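Local coordinates for iron-sulfur cluster assembly protein SufA (Escherichia coli, PDB 2D2A) that binds [2Fe-2S] and [4Fe-4S] clusters built with sulfur from the SufS-SufE cysteine desulfurase and transfers them to target proteins such as ferredoxin and aconitase, at residues 48-51 against 52-55. Numbering follows the deposited sequence.
Sequences AIHI and RELV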
loop_
_atom_site.group_PDB
_atom_site.type_symbol
_atom_site.label_atom_id
_atom_site.label_comp_id
_atom_site.label_asym_id
_atom_site.label_seq_id
_atom_site.Cartn_x
_atom_site.Cartn_y
_atom_site.Cartn_z
ATOM N N ALA A 48 -9.930 8.790 -10.341
ATOM C CA ALA A 48 -10.834 9.980 -10.394
ATOM C C ALA A 48 -12.081 9.865 -9.458
ATOM O O ALA A 48 -12.329 10.849 -8.663
ATOM C CB ALA A 48 -11.202 10.276 -11.801
ATOM N N ILE A 49 -12.762 8.669 -9.523
ATOM C CA ILE A 49 -13.940 8.405 -8.674
ATOM C C ILE A 49 -13.405 8.493 -7.216
ATOM O O ILE A 49 -13.947 9.117 -6.295
ATOM C CB ILE A 49 -14.478 6.982 -8.850
ATOM C CG1 ILE A 49 -15.042 6.463 -10.314
ATOM C CG2 ILE A 49 -15.395 6.700 -7.727
ATOM C CD1 ILE A 49 -16.191 7.287 -10.857
ATOM N N HIS A 50 -12.317 7.826 -6.951
ATOM C CA HIS A 50 -11.918 7.842 -5.537
ATOM C C HIS A 50 -11.483 9.245 -5.062
ATOM O O HIS A 50 -11.568 9.515 -3.903
ATOM C CB HIS A 50 -10.760 6.874 -5.362
ATOM C CG HIS A 50 -10.490 6.483 -3.975
ATOM N ND1 HIS A 50 -9.354 6.920 -3.316
ATOM C CD2 HIS A 50 -11.233 5.774 -3.079
ATOM C CE1 HIS A 50 -9.403 6.446 -2.071
ATOM N NE2 HIS A 50 -10.541 5.776 -1.909
ATOM N N ILE A 51 -10.964 10.094 -5.955
ATOM C CA ILE A 51 -10.459 11.263 -5.478
ATOM C C ILE A 51 -11.757 12.073 -5.164
ATOM O O ILE A 51 -11.832 12.850 -4.318
ATOM C CB ILE A 51 -9.692 12.081 -6.666
ATOM C CG1 ILE A 51 -8.302 11.518 -7.212
ATOM C CG2 ILE A 51 -9.490 13.428 -6.198
ATOM C CD1 ILE A 51 -7.387 12.483 -7.978
ATOM N N ARG A 52 -12.760 11.994 -6.060
ATOM C CA ARG A 52 -14.063 12.669 -5.938
ATOM C C ARG A 52 -14.791 12.235 -4.653
ATOM O O ARG A 52 -15.402 13.065 -4.074
ATOM C CB ARG A 52 -14.930 12.465 -7.139
ATOM C CG ARG A 52 -14.626 13.252 -8.409
ATOM C CD ARG A 52 -15.118 12.270 -9.658
ATOM N NE ARG A 52 -16.572 12.004 -9.708
ATOM C CZ ARG A 52 -17.404 13.017 -10.057
ATOM N NH1 ARG A 52 -16.710 14.073 -10.367
ATOM N NH2 ARG A 52 -18.849 13.019 -10.186
ATOM N N GLU A 53 -14.602 11.075 -4.202
ATOM C CA GLU A 53 -15.216 10.562 -3.040
ATOM C C GLU A 53 -14.555 11.069 -1.782
ATOM O O GLU A 53 -15.247 11.224 -0.748
ATOM C CB GLU A 53 -15.250 9.028 -2.959
ATOM C CG GLU A 53 -16.261 8.305 -3.906
ATOM C CD GLU A 53 -16.307 6.808 -3.767
ATOM O OE1 GLU A 53 -16.903 6.113 -4.627
ATOM O OE2 GLU A 53 -15.602 6.386 -2.847
ATOM N N LEU A 54 -13.206 11.262 -1.780
ATOM C CA LEU A 54 -12.409 11.837 -0.638
ATOM C C LEU A 54 -12.618 13.333 -0.594
ATOM O O LEU A 54 -12.747 13.899 0.442
ATOM C CB LEU A 54 -11.022 11.605 -0.972
ATOM C CG LEU A 54 -10.544 10.232 -1.014
ATOM C CD1 LEU A 54 -9.095 10.296 -1.453
ATOM C CD2 LEU A 54 -10.713 9.634 0.348
ATOM N N VAL A 55 -12.750 14.001 -1.758
ATOM C CA VAL A 55 -13.202 15.369 -1.731
ATOM C C VAL A 55 -14.553 15.627 -0.962
ATOM O O VAL A 55 -14.760 16.701 -0.433
ATOM C CB VAL A 55 -13.279 15.891 -3.011
ATOM C CG1 VAL A 55 -13.413 17.474 -2.914
ATOM C CG2 VAL A 55 -11.872 15.703 -3.699
#
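Two successive turns of the α-helix 45-57 are joined here by four i to i+4 backbone bonds, from Arg52 N to Ala48 O through Val55 N to Ile51 O. The straightest is Val55 N to Ile51 O (3.0 Å), with an N-H...O angle of 170°. Side chains pair with the same i to i+4 spacing. A chi1 of -164° sets His50 CG anti to the backbone N and beside the carbonyl carbon, which turns the ring toward Leu54. Leu54 CG lies over one face of the imidazole, 4.1 Å from His50 CE1, and the methyl Leu54 CD1 is 3.9 Å from His50 ND1. Phe117 stacks on this imidazole and Phe126 meets it at a steep angle, tying the helix to the strands 114-120 and 123-129, while Leu54 also packs against Leu122 of the second subunit, so this side of the helix reaches the dimer interface. Ala48 and Ile51 rest instead on Ala98 of strand 98-103. Ile51 and Val55 run side by side, CG2 to CG2 4.1 Å apart. On the exposed side, the extended Glu53 side chain slants across Ile49, bringing Glu53 OE1 to 3.5 Å from Ile49 CG2.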